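Local coordinates for protein prenylcyclase (Actinoplanes teichomyceticus, PDB 6IJ1) that probably acts on prenyl substrates as a prenyltransferase- or terpene-cyclase-like enzyme, at residues A[190-195]-A[199-204]; A[204-209]-A[256-261]; A[182-187]-A[216-221]. One frame throughout, in Å; residues are numbered along the deposited sequence.

Contact 1. Residues A[190-195]-A[199-204]; sequences WPAYWW and ELSTAL
Trp190 and Ser201 meet through the tighter of two polar links that tie the loop 190-195 back onto the helix following it. Ser201 OG donates to Trp190 O at 2.6 Å, coming from above the carbonyl plane, 55° out of it. The Ser201 hydroxyl stands between its own N and carbonyl carbon (chi1 39°), the rotation that brings OG against Trp190 O. One residue on, Trp190 N donates to Thr202 OG1 at 2.9 Å in a nearly straight bond (165°). Both hydroxyls, Ser201 OG and Thr202 OG1, also pair with Pro198 O in the first turn of the helix.

The apolar part lies at both ends of the loop. Leu200 CD1 sits over one face of the Trp195 indole in a CH-pi contact, 3.7 Å from the centroid of the five-membered ring. Trp190 CE3 approaches Thr202 CG2 at 4.1 Å, the two side chains crossing at about a right angle.

Trp190 ends a QxxxGxW sequence, in an all-helical fold consistent with the alpha/alpha barrels of prenyltransferases and terpene cyclases. The contact is largely buried: helix 158-164 meets Trp190 and Ala192, helix 216-229 meets Trp190 and Thr202, and Leu251 of helix 246-256 packs against Leu200.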
ATOM      1  N   TRP A 190      13.472   0.340  -3.497  1.00 14.63           N
ATOM      2  CA  TRP A 190      13.362  -0.370  -2.238  1.00 14.49           C
ATOM      3  C   TRP A 190      12.697  -1.710  -2.468  1.00 15.06           C
ATOM      4  O   TRP A 190      11.742  -1.782  -3.234  1.00 17.46           O
ATOM      5  CB  TRP A 190      12.508   0.388  -1.233  1.00 14.57           C
ATOM      6  CG  TRP A 190      13.200   1.570  -0.542  1.00 14.09           C
ATOM      7  CD1 TRP A 190      13.805   1.509   0.679  1.00 15.21           C
ATOM      8  CD2 TRP A 190      13.308   2.936  -0.991  1.00 14.37           C
ATOM      9  NE1 TRP A 190      14.286   2.749   1.035  1.00 15.48           N
ATOM     10  CE2 TRP A 190      14.020   3.644   0.031  1.00 15.15           C
ATOM     11  CE3 TRP A 190      12.963   3.605  -2.168  1.00 15.66           C
ATOM     12  CZ2 TRP A 190      14.324   4.994  -0.052  1.00 15.72           C
ATOM     13  CZ3 TRP A 190      13.219   4.995  -2.247  1.00 15.98           C
ATOM     14  CH2 TRP A 190      13.913   5.659  -1.183  1.00 16.53           C
ATOM     15  N   PRO A 191      13.107  -2.732  -1.754  1.00 16.32           N
ATOM     16  CA  PRO A 191      12.445  -4.023  -1.842  1.00 16.86           C
ATOM     17  C   PRO A 191      11.166  -4.033  -1.008  1.00 16.57           C
ATOM     18  O   PRO A 191      10.956  -3.189  -0.151  1.00 15.35           O
ATOM     19  CB  PRO A 191      13.504  -4.948  -1.239  1.00 19.57           C
ATOM     20  CG  PRO A 191      14.078  -4.114  -0.152  1.00 20.10           C
ATOM     21  CD  PRO A 191      14.236  -2.749  -0.787  1.00 17.40           C
ATOM     22  N   ALA A 192      10.304  -5.022  -1.274  1.00 15.59           N
ATOM     23  CA  ALA A 192       9.042  -5.191  -0.566  1.00 14.92           C
ATOM     24  C   ALA A 192       9.038  -6.589   0.038  1.00 14.82           C
ATOM     25  O   ALA A 192       9.626  -7.512  -0.526  1.00 17.62           O
ATOM     26  CB  ALA A 192       7.829  -5.068  -1.498  1.00 17.50           C
ATOM     27  N   TYR A 193       8.358  -6.744   1.174  1.00 12.76           N
ATOM     28  CA  TYR A 193       8.152  -8.072   1.727  1.00 14.62           C
ATOM     29  C   TYR A 193       6.889  -8.696   1.178  1.00 14.34           C
ATOM     30  O   TYR A 193       6.943  -9.805   0.618  1.00 14.20           O
ATOM     31  CB  TYR A 193       8.078  -7.969   3.255  1.00 14.17           C
ATOM     32  CG  TYR A 193       8.030  -9.314   3.985  1.00 14.34           C
ATOM     33  CD1 TYR A 193       9.206 -10.094   4.162  1.00 12.87           C
ATOM     34  CD2 TYR A 193       6.818  -9.789   4.525  1.00 11.84           C
ATOM     35  CE1 TYR A 193       9.128 -11.300   4.896  1.00 13.22           C
ATOM     36  CE2 TYR A 193       6.767 -10.990   5.271  1.00 13.30           C
ATOM     37  CZ  TYR A 193       7.944 -11.722   5.422  1.00 14.74           C
ATOM     38  OH  TYR A 193       7.827 -12.892   6.153  1.00 16.29           O
ATOM     39  N   TRP A 194       5.761  -7.993   1.256  1.00 12.51           N
ATOM     40  CA  TRP A 194       4.471  -8.556   0.903  1.00 13.24           C
ATOM     41  C   TRP A 194       4.104  -8.410  -0.569  1.00 13.30           C
ATOM     42  O   TRP A 194       2.991  -8.816  -0.919  1.00 13.97           O
ATOM     43  CB  TRP A 194       3.333  -7.930   1.747  1.00 13.76           C
ATOM     44  CG  TRP A 194       3.512  -8.120   3.249  1.00 13.12           C
ATOM     45  CD1 TRP A 194       3.870  -7.182   4.148  1.00 14.16           C
ATOM     46  CD2 TRP A 194       3.256  -9.325   3.988  1.00 13.57           C
ATOM     47  NE1 TRP A 194       3.875  -7.720   5.434  1.00 13.61           N
ATOM     48  CE2 TRP A 194       3.509  -9.045   5.344  1.00 13.84           C
ATOM     49  CE3 TRP A 194       2.838 -10.604   3.622  1.00 13.99           C
ATOM     50  CZ2 TRP A 194       3.364  -9.981   6.348  1.00 16.82           C
ATOM     51  CZ3 TRP A 194       2.687 -11.555   4.626  1.00 15.03           C
ATOM     52  CH2 TRP A 194       2.963 -11.243   5.966  1.00 15.02           C
ATOM     53  N   TRP A 195       4.918  -7.753  -1.383  1.00 13.84           N
ATOM     54  CA  TRP A 195       4.485  -7.403  -2.739  1.00 11.56           C
ATOM     55  C   TRP A 195       5.492  -7.912  -3.741  1.00 14.84           C
ATOM     56  O   TRP A 195       6.700  -7.854  -3.524  1.00 15.31           O
ATOM     57  CB  TRP A 195       4.323  -5.870  -2.907  1.00 12.38           C
ATOM     58  CG  TRP A 195       3.308  -5.369  -1.931  1.00 12.02           C
ATOM     59  CD1 TRP A 195       3.552  -4.863  -0.663  1.00 13.12           C
ATOM     60  CD2 TRP A 195       1.875  -5.282  -2.125  1.00 12.61           C
ATOM     61  NE1 TRP A 195       2.349  -4.512  -0.058  1.00 13.60           N
ATOM     62  CE2 TRP A 195       1.310  -4.743  -0.939  1.00 13.48           C
ATOM     63  CE3 TRP A 195       1.004  -5.635  -3.177  1.00 14.03           C
ATOM     64  CZ2 TRP A 195      -0.068  -4.576  -0.778  1.00 14.42           C
ATOM     65  CZ3 TRP A 195      -0.359  -5.442  -3.016  1.00 14.58           C
ATOM     66  CH2 TRP A 195      -0.899  -4.916  -1.840  1.00 15.71           C
ATOM     67  N   GLU A 199       8.054  -1.660  -7.276  1.00 13.62           N
ATOM     68  CA  GLU A 199       7.456  -0.343  -7.446  1.00 14.18           C
ATOM     69  C   GLU A 199       6.579   0.060  -6.264  1.00 14.16           C
ATOM     70  O   GLU A 199       6.409   1.254  -6.019  1.00 14.60           O
ATOM     71  CB  GLU A 199       6.611  -0.318  -8.730  1.00 14.19           C
ATOM     72  CG  GLU A 199       7.438  -0.454 -10.064  1.00 14.63           C
ATOM     73  CD  GLU A 199       7.852  -1.875 -10.400  1.00 15.99           C
ATOM     74  OE1 GLU A 199       7.606  -2.837  -9.646  1.00 16.69           O
ATOM     75  OE2 GLU A 199       8.520  -2.015 -11.463  1.00 19.41           O
ATOM     76  N   LEU A 200       5.943  -0.893  -5.568  1.00 13.60           N
ATOM     77  CA  LEU A 200       5.077  -0.524  -4.462  1.00 12.70           C
ATOM     78  C   LEU A 200       5.878   0.053  -3.315  1.00 13.42           C
ATOM     79  O   LEU A 200       5.573   1.179  -2.882  1.00 13.03           O
ATOM     80  CB  LEU A 200       4.260  -1.763  -4.059  1.00 12.99           C
ATOM     81  CG  LEU A 200       3.314  -1.670  -2.862  1.00 14.78           C
ATOM     82  CD1 LEU A 200       4.039  -1.593  -1.409  1.00 15.43           C
ATOM     83  CD2 LEU A 200       2.316  -0.546  -3.031  1.00 14.26           C
ATOM     84  N   SER A 201       6.909  -0.666  -2.834  1.00 14.18           N
ATOM     85  CA  SER A 201       7.700  -0.124  -1.722  1.00 13.91           C
ATOM     86  C   SER A 201       8.380   1.166  -2.137  1.00 15.22           C
ATOM     87  O   SER A 201       8.470   2.116  -1.358  1.00 14.54           O
ATOM     88  CB  SER A 201       8.722  -1.170  -1.275  1.00 17.34           C
ATOM     89  OG  SER A 201       9.254  -1.860  -2.454  1.00 20.76           O
ATOM     90  N   THR A 202       8.819   1.236  -3.403  1.00 12.69           N
ATOM     91  CA  THR A 202       9.552   2.430  -3.854  1.00 12.27           C
ATOM     92  C   THR A 202       8.659   3.654  -3.893  1.00 13.51           C
ATOM     93  O   THR A 202       9.059   4.769  -3.437  1.00 14.37           O
ATOM     94  CB  THR A 202      10.205   2.146  -5.228  1.00 12.50           C
ATOM     95  OG1 THR A 202      11.066   1.027  -5.058  1.00 14.37           O
ATOM     96  CG2 THR A 202      11.015   3.358  -5.742  1.00 14.18           C
ATOM     97  N   ALA A 203       7.456   3.520  -4.474  1.00 11.96           N
ATOM     98  CA  ALA A 203       6.549   4.661  -4.553  1.00 13.19           C
ATOM     99  C   ALA A 203       6.114   5.131  -3.175  1.00 13.31           C
ATOM    100  O   ALA A 203       6.085   6.333  -2.915  1.00 14.82           O
ATOM    101  CB  ALA A 203       5.298   4.302  -5.395  1.00 13.68           C
ATOM    102  N   LEU A 204       5.781   4.195  -2.279  1.00 13.77           N
ATOM    103  CA  LEU A 204       5.361   4.640  -0.942  1.00 13.16           C
ATOM    104  C   LEU A 204       6.518   5.292  -0.214  1.00 14.55           C
ATOM    105  O   LEU A 204       6.306   6.302   0.459  1.00 14.93           O
ATOM    106  CB  LEU A 204       4.820   3.446  -0.146  1.00 13.32           C
ATOM    107  CG  LEU A 204       3.603   2.745  -0.785  1.00 15.52           C
ATOM    108  CD1 LEU A 204       3.049   1.761   0.287  1.00 15.59           C
ATOM    109  CD2 LEU A 204       2.533   3.675  -1.291  1.00 17.61           C
TER

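Contact 2. Residues A[204-209]-A[256-261]; sequences LAVESL and VAQGEP. With IMD (imidazole), chain B.
Gln258 reaches Val206 because its CG lies anti to the carbonyl carbon (chi1 -67°), which puts CG against the valine; the chain then bends once, at chi2 (-55°), turning the amide so that NE2 comes to the Glu207 side. The two side chains cross at a slant, and Val206 answers with CG2, the methyl placed between its backbone N and carbonyl carbon. The pair joins helix 198-209 to the type I beta turn, Val256 to Gly259, that follows helix 246-256, in a fold of packed helices consistent with the alpha/alpha barrels of prenyltransferases and terpene cyclases.

The apolar evidence is the approach of Val206 CG2 to Gln258 CG at 3.6 Å. Val206 CB also lies 3.8 Å from Gln258 CB. The polar link is indirect. Glu207 extends beyond CG, its carboxylate plane turned 82° from the Gln258 amide, and one water joins the two: it donates to Glu207 OE2 at 2.7 Å and accepts from Gln258 NE2 at 3.1 Å. The other oxygen, Glu207 OE1, forms a salt bridge with Arg254, which probably keeps the carboxylate charged and fixes its rotation.

Beside Glu207 sits an imidazole, probably from the crystallisation liquor. Leu204 CD2 lies 3.6 Å from its N3, and Glu207 OE1 3.4 Å from its C2. Ser208 OG, also bonded to Ala162 O, takes a weak, bent hydrogen bond from imidazole N1 at 3.1 Å.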
ATOM      1  N   LEU A 204       5.781   4.195  -2.279  1.00 13.77           N
ATOM      2  CA  LEU A 204       5.361   4.640  -0.942  1.00 13.16           C
ATOM      3  C   LEU A 204       6.518   5.292  -0.214  1.00 14.55           C
ATOM      4  O   LEU A 204       6.306   6.302   0.459  1.00 14.93           O
ATOM      5  CB  LEU A 204       4.820   3.446  -0.146  1.00 13.32           C
ATOM      6  CG  LEU A 204       3.603   2.745  -0.785  1.00 15.52           C
ATOM      7  CD1 LEU A 204       3.049   1.761   0.287  1.00 15.59           C
ATOM      8  CD2 LEU A 204       2.533   3.675  -1.291  1.00 17.61           C
ATOM      9  N   ALA A 205       7.729   4.735  -0.370  1.00 14.96           N
ATOM     10  CA  ALA A 205       8.895   5.304   0.307  1.00 13.92           C
ATOM     11  C   ALA A 205       9.126   6.745  -0.135  1.00 14.95           C
ATOM     12  O   ALA A 205       9.278   7.660   0.695  1.00 15.39           O
ATOM     13  CB  ALA A 205      10.126   4.478   0.018  1.00 16.21           C
ATOM     14  N   VAL A 206       9.096   6.996  -1.445  1.00 15.40           N
ATOM     15  CA  VAL A 206       9.437   8.365  -1.846  1.00 14.16           C
ATOM     16  C   VAL A 206       8.341   9.343  -1.501  1.00 15.13           C
ATOM     17  O   VAL A 206       8.612  10.511  -1.215  1.00 16.83           O
ATOM     18  CB  VAL A 206       9.811   8.445  -3.339  1.00 16.73           C
ATOM     19  CG1 VAL A 206      11.061   7.670  -3.570  1.00 16.90           C
ATOM     20  CG2 VAL A 206       8.673   8.041  -4.297  1.00 15.72           C
ATOM     21  N   GLU A 207       7.066   8.942  -1.560  1.00 13.92           N
ATOM     22  CA  GLU A 207       6.007   9.834  -1.133  1.00 13.77           C
ATOM     23  C   GLU A 207       6.095  10.102   0.374  1.00 15.70           C
ATOM     24  O   GLU A 207       5.913  11.248   0.822  1.00 16.56           O
ATOM     25  CB  GLU A 207       4.641   9.226  -1.505  1.00 16.20           C
ATOM     26  CG  GLU A 207       4.461   9.247  -3.055  1.00 18.27           C
ATOM     27  CD  GLU A 207       3.136   8.738  -3.505  1.00 23.56           C
ATOM     28  OE1 GLU A 207       2.370   8.227  -2.654  1.00 23.64           O
ATOM     29  OE2 GLU A 207       2.853   8.814  -4.706  1.00 19.19           O
ATOM     30  N   SER A 208       6.380   9.063   1.164  1.00 14.17           N
ATOM     31  CA  SER A 208       6.559   9.275   2.602  1.00 14.62           C
ATOM     32  C   SER A 208       7.728  10.184   2.903  1.00 17.10           C
ATOM     33  O   SER A 208       7.623  11.027   3.822  1.00 18.71           O
ATOM     34  CB  SER A 208       6.789   7.938   3.285  1.00 14.89           C
ATOM     35  OG  SER A 208       5.517   7.224   3.337  1.00 14.99           O
ATOM     36  N   LEU A 209       8.853   9.976   2.199  1.00 16.80           N
ATOM     37  CA  LEU A 209      10.097  10.702   2.489  1.00 17.45           C
ATOM     38  C   LEU A 209      10.026  12.122   1.975  1.00 19.98           C
ATOM     39  O   LEU A 209      10.845  12.967   2.415  1.00 19.87           O
ATOM     40  CB  LEU A 209      11.286   9.960   1.882  1.00 17.33           C
ATOM     41  CG  LEU A 209      11.773   8.596   2.445  1.00 19.48           C
ATOM     42  CD1 LEU A 209      12.647   7.739   1.521  1.00 22.52           C
ATOM     43  CD2 LEU A 209      12.508   8.708   3.801  1.00 22.62           C
ATOM     44  N   VAL A 256       8.475   8.350 -10.093  1.00 14.90           N
ATOM     45  CA  VAL A 256       9.149   9.337 -10.945  1.00 15.83           C
ATOM     46  C   VAL A 256       8.799  10.733 -10.484  1.00 18.29           C
ATOM     47  O   VAL A 256       9.648  11.647 -10.517  1.00 17.55           O
ATOM     48  CB  VAL A 256       8.727   9.115 -12.404  1.00 13.47           C
ATOM     49  CG1 VAL A 256       9.351  10.257 -13.272  1.00 16.48           C
ATOM     50  CG2 VAL A 256       9.269   7.841 -12.913  1.00 15.39           C
ATOM     51  N   ALA A 257       7.541  10.949 -10.105  1.00 14.77           N
ATOM     52  CA  ALA A 257       7.041  12.264  -9.743  1.00 16.96           C
ATOM     53  C   ALA A 257       7.709  12.807  -8.481  1.00 19.25           C
ATOM     54  O   ALA A 257       7.548  14.018  -8.215  1.00 21.10           O
ATOM     55  CB  ALA A 257       5.520  12.218  -9.584  1.00 18.26           C
ATOM     56  N   GLN A 258       8.522  12.007  -7.776  1.00 15.91           N
ATOM     57  CA  GLN A 258       9.270  12.548  -6.634  1.00 18.02           C
ATOM     58  C   GLN A 258      10.704  12.907  -6.952  1.00 20.05           C
ATOM     59  O   GLN A 258      11.475  13.233  -6.033  1.00 19.03           O
ATOM     60  CB  GLN A 258       9.189  11.594  -5.431  1.00 17.91           C
ATOM     61  CG  GLN A 258       7.751  11.477  -4.845  1.00 18.75           C
ATOM     62  CD  GLN A 258       7.015  12.752  -4.416  1.00 27.67           C
ATOM     63  OE1 GLN A 258       7.618  13.666  -3.933  1.00 25.75           O
ATOM     64  NE2 GLN A 258       5.697  12.779  -4.604  1.00 33.38           N
ATOM     65  N   GLY A 259      11.061  12.937  -8.236  1.00 18.18           N
ATOM     66  CA  GLY A 259      12.289  13.593  -8.660  1.00 17.13           C
ATOM     67  C   GLY A 259      12.207  15.096  -8.545  1.00 17.19           C
ATOM     68  O   GLY A 259      11.219  15.706  -8.138  1.00 20.22           O
ATOM     69  N   GLU A 260      13.327  15.694  -8.968  1.00 18.20           N
ATOM     70  CA  GLU A 260      13.458  17.140  -8.978  1.00 18.44           C
ATOM     71  C   GLU A 260      12.513  17.779 -10.001  1.00 18.35           C
ATOM     72  O   GLU A 260      11.911  17.096 -10.829  1.00 18.80           O
ATOM     73  CB  GLU A 260      14.928  17.513  -9.241  1.00 21.35           C
ATOM     74  CG  GLU A 260      15.386  17.238 -10.718  1.00 19.15           C
ATOM     75  CD  GLU A 260      16.030  15.875 -10.909  1.00 19.82           C
ATOM     76  OE1 GLU A 260      15.735  14.881 -10.184  1.00 18.42           O
ATOM     77  OE2 GLU A 260      16.912  15.776 -11.811  1.00 21.45           O
ATOM     78  N   PRO A 261      12.317  19.085  -9.973  1.00 18.43           N
ATOM     79  CA  PRO A 261      11.419  19.725 -10.938  1.00 18.92           C
ATOM     80  C   PRO A 261      11.753  19.369 -12.379  1.00 20.02           C
ATOM     81  O   PRO A 261      12.912  19.427 -12.819  1.00 20.95           O
ATOM     82  CB  PRO A 261      11.633  21.228 -10.688  1.00 22.25           C
ATOM     83  CG  PRO A 261      12.026  21.242  -9.188  1.00 20.62           C
ATOM     84  CD  PRO A 261      12.779  20.021  -8.912  1.00 18.38           C
TER
HETATM   85  N1  IMD B 401       3.102   6.960   1.480  1.00 17.87           N
HETATM   86  C2  IMD B 401       2.207   6.922   0.432  1.00 18.39           C
HETATM   87  N3  IMD B 401       1.123   6.210   0.839  1.00 18.33           N
HETATM   88  C4  IMD B 401       1.331   5.855   2.130  1.00 15.56           C
HETATM   89  C5  IMD B 401       2.567   6.303   2.572  1.00 14.26           C
HETATM   90  O   HOH W   1       4.195  10.655  -6.242  1.00 20.93           O

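Contact 3. Residues A[182-187]-A[216-221]; sequences RAQRPT and EPARAA
Gln184 points its terminal amide at the first turns of helix 216-229, and the two ends of that amide meet Ala218 differently. The nitrogen faces the backbone: Gln184 NE2 donates to Ala218 O at 3.0 Å, with an N-H...acceptor angle of 155°. The donor is tilted 23° from the carbonyl plane, so the bond is fairly straight at the hydrogen yet somewhat off the plane at the acceptor. The oxygen lies beside the methyl, with Gln184 OE1 3.2 Å from Ala218 CB and 3.4 Å from Ala218 CA. A third approach, Gln184 NE2 to Ala221 CB at 4.0 Å, places the amide nitrogen near the next turn of the helix.

This reach depends on an extended chain. CG stands anti to the backbone N (chi1 -170°) and the chain continues straight beyond it, carrying the amide the full length of the side chain from loop to helix. NE2 also donates to Gly188 O, so two carbonyls grip the nitrogen and together should fix which way the amide is flipped. Cutting the side chain back to an alanine here would probably remove the amide nitrogen that links Ala218 O to Gly188 O, and open a gap beside the Ala218 methyl.

The order Gln184, Gly188, Trp190 matches the QW motif of squalene-hopene and related cyclases. Trp190, from the loop before helix 198-209, touches both Gln184 and Ala218 and so fills in beside the bond that joins the loop leaving helix 173-182 to the start of helix 216-229.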
ATOM      1  N   ARG A 182      18.405   3.453   4.918  1.00 15.94           N
ATOM      2  CA  ARG A 182      19.453   2.448   4.827  1.00 18.93           C
ATOM      3  C   ARG A 182      19.010   1.222   4.014  1.00 17.31           C
ATOM      4  O   ARG A 182      19.859   0.486   3.477  1.00 21.56           O
ATOM      5  CB  ARG A 182      19.880   1.982   6.227  1.00 24.27           C
ATOM      6  CG  ARG A 182      20.850   2.980   6.893  1.00 30.07           C
ATOM      7  CD  ARG A 182      21.444   2.372   8.187  1.00 37.81           C
ATOM      8  NE  ARG A 182      20.407   2.153   9.184  1.00 39.64           N
ATOM      9  CZ  ARG A 182      20.008   3.075  10.061  1.00 33.48           C
ATOM     10  NH1 ARG A 182      20.582   4.272  10.087  1.00 37.87           N
ATOM     11  NH2 ARG A 182      19.044   2.788  10.923  1.00 37.14           N
ATOM     12  N   ALA A 183      17.696   1.008   3.857  1.00 16.88           N
ATOM     13  CA  ALA A 183      17.220  -0.140   3.096  1.00 16.00           C
ATOM     14  C   ALA A 183      17.147   0.112   1.581  1.00 15.34           C
ATOM     15  O   ALA A 183      16.824  -0.824   0.815  1.00 17.03           O
ATOM     16  CB  ALA A 183      15.851  -0.541   3.640  1.00 16.35           C
ATOM     17  N   GLN A 184      17.393   1.323   1.109  1.00 15.17           N
ATOM     18  CA  GLN A 184      17.353   1.576  -0.327  1.00 14.02           C
ATOM     19  C   GLN A 184      18.487   0.827  -1.010  1.00 16.55           C
ATOM     20  O   GLN A 184      19.611   0.809  -0.516  1.00 19.63           O
ATOM     21  CB  GLN A 184      17.491   3.081  -0.628  1.00 16.92           C
ATOM     22  CG  GLN A 184      17.219   3.425  -2.062  1.00 16.06           C
ATOM     23  CD  GLN A 184      17.321   4.916  -2.345  1.00 16.07           C
ATOM     24  OE1 GLN A 184      17.953   5.673  -1.549  1.00 18.66           O
ATOM     25  NE2 GLN A 184      16.698   5.362  -3.425  1.00 16.02           N
ATOM     26  N   ARG A 185      18.197   0.202  -2.131  1.00 17.05           N
ATOM     27  CA  ARG A 185      19.237  -0.525  -2.855  1.00 18.01           C
ATOM     28  C   ARG A 185      20.060   0.473  -3.660  1.00 19.67           C
ATOM     29  O   ARG A 185      19.592   1.557  -3.969  1.00 19.22           O
ATOM     30  CB  ARG A 185      18.586  -1.555  -3.800  1.00 19.67           C
ATOM     31  CG  ARG A 185      17.757  -2.611  -3.047  1.00 21.30           C
ATOM     32  CD  ARG A 185      18.651  -3.673  -2.425  1.00 36.15           C
ATOM     33  NE  ARG A 185      17.984  -4.750  -1.647  1.00 46.45           N
ATOM     34  CZ  ARG A 185      17.179  -5.687  -2.157  1.00 52.71           C
ATOM     35  NH1 ARG A 185      16.836  -5.673  -3.450  1.00 47.06           N
ATOM     36  NH2 ARG A 185      16.672  -6.621  -1.358  1.00 47.10           N
ATOM     37  N   PRO A 186      21.294   0.105  -4.021  1.00 22.70           N
ATOM     38  CA  PRO A 186      22.134   1.021  -4.811  1.00 22.73           C
ATOM     39  C   PRO A 186      21.566   1.351  -6.160  1.00 21.00           C
ATOM     40  O   PRO A 186      21.911   2.416  -6.701  1.00 25.30           O
ATOM     41  CB  PRO A 186      23.447   0.257  -4.984  1.00 23.73           C
ATOM     42  CG  PRO A 186      23.448  -0.790  -3.965  1.00 28.18           C
ATOM     43  CD  PRO A 186      21.983  -1.130  -3.666  1.00 24.32           C
ATOM     44  N   THR A 187      20.703   0.502  -6.709  1.00 19.95           N
ATOM     45  CA  THR A 187      20.053   0.804  -7.979  1.00 20.59           C
ATOM     46  C   THR A 187      18.877   1.773  -7.818  1.00 19.08           C
ATOM     47  O   THR A 187      18.333   2.233  -8.823  1.00 21.04           O
ATOM     48  CB  THR A 187      19.623  -0.498  -8.642  1.00 27.16           C
ATOM     49  OG1 THR A 187      19.057  -1.348  -7.657  1.00 28.67           O
ATOM     50  CG2 THR A 187      20.874  -1.211  -9.270  1.00 30.99           C
ATOM     51  N   GLU A 216      16.217  14.062  -0.154  1.00 17.95           N
ATOM     52  CA  GLU A 216      16.195  14.334  -1.587  1.00 17.36           C
ATOM     53  C   GLU A 216      17.141  13.423  -2.389  1.00 16.73           C
ATOM     54  O   GLU A 216      16.743  12.983  -3.487  1.00 16.96           O
ATOM     55  CB  GLU A 216      16.529  15.820  -1.889  1.00 19.42           C
ATOM     56  CG  GLU A 216      15.642  16.772  -1.129  1.00 18.79           C
ATOM     57  CD  GLU A 216      16.185  17.138   0.283  1.00 27.55           C
ATOM     58  OE1 GLU A 216      17.056  16.383   0.817  1.00 26.64           O
ATOM     59  OE2 GLU A 216      15.727  18.183   0.850  1.00 30.96           O
ATOM     60  N   PRO A 217      18.368  13.096  -1.951  1.00 15.89           N
ATOM     61  CA  PRO A 217      19.196  12.186  -2.741  1.00 16.27           C
ATOM     62  C   PRO A 217      18.498  10.835  -2.971  1.00 16.80           C
ATOM     63  O   PRO A 217      18.505  10.355  -4.068  1.00 17.87           O
ATOM     64  CB  PRO A 217      20.461  12.062  -1.887  1.00 17.68           C
ATOM     65  CG  PRO A 217      20.492  13.370  -1.125  1.00 16.99           C
ATOM     66  CD  PRO A 217      19.046  13.647  -0.785  1.00 17.33           C
ATOM     67  N   ALA A 218      17.926  10.259  -1.916  1.00 15.93           N
ATOM     68  CA  ALA A 218      17.229   8.961  -2.051  1.00 14.28           C
ATOM     69  C   ALA A 218      16.073   9.087  -3.045  1.00 18.40           C
ATOM     70  O   ALA A 218      15.909   8.187  -3.862  1.00 16.47           O
ATOM     71  CB  ALA A 218      16.744   8.496  -0.703  1.00 16.52           C
ATOM     72  N   ARG A 219      15.309  10.172  -2.960  1.00 14.99           N
ATOM     73  CA  ARG A 219      14.150  10.358  -3.868  1.00 14.98           C
ATOM     74  C   ARG A 219      14.614  10.542  -5.312  1.00 18.74           C
ATOM     75  O   ARG A 219      13.966  10.008  -6.196  1.00 18.82           O
ATOM     76  CB  ARG A 219      13.269  11.508  -3.380  1.00 30.00           C
ATOM     77  CG  ARG A 219      12.476  11.147  -2.135  1.00 30.00           C
ATOM     78  CD  ARG A 219      11.580  12.272  -1.694  1.00 30.00           C
ATOM     79  NE  ARG A 219      12.317  13.265  -0.947  1.00 30.00           N
ATOM     80  CZ  ARG A 219      12.149  14.563  -1.097  1.00 30.00           C
ATOM     81  NH1 ARG A 219      11.494  15.018  -2.147  1.00 30.00           N
ATOM     82  NH2 ARG A 219      12.613  15.393  -0.187  1.00 30.00           N
ATOM     83  N   ALA A 220      15.697  11.283  -5.527  1.00 15.48           N
ATOM     84  CA  ALA A 220      16.201  11.494  -6.902  1.00 17.27           C
ATOM     85  C   ALA A 220      16.678  10.167  -7.499  1.00 18.59           C
ATOM     86  O   ALA A 220      16.461   9.957  -8.685  1.00 19.47           O
ATOM     87  CB  ALA A 220      17.308  12.516  -6.892  1.00 18.08           C
ATOM     88  N   ALA A 221      17.337   9.331  -6.696  1.00 17.67           N
ATOM     89  CA  ALA A 221      17.843   8.029  -7.181  1.00 16.25           C
ATOM     90  C   ALA A 221      16.661   7.110  -7.505  1.00 18.56           C
ATOM     91  O   ALA A 221      16.703   6.436  -8.528  1.00 18.25           O
ATOM     92  CB  ALA A 221      18.751   7.410  -6.153  1.00 20.17           C
TER

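The three contacts gather round Trp190 of contact 1. Its indole packs on Ala205, Val206 and Leu209 of contact 2, and it also touches Ala183 and Gln184 of contact 3. Centres of contacts 1 and 2, and of contacts 1 and 3, are about 13 Å apart; those of contacts 2 and 3 are about 10 Å apart, joined by Arg219 lying against Val206 and Gln258. Contacts 1 and 2 both use helix 198-209, their segments overlapping at Leu204. Along the chain, contact 1 closes before contact 2 opens and is nested inside contact 3, whereas contacts 2 and 3 interleave. Successive helices 198-209 and 216-229 are therefore tied together with the loops after helices 173-182 and 246-256.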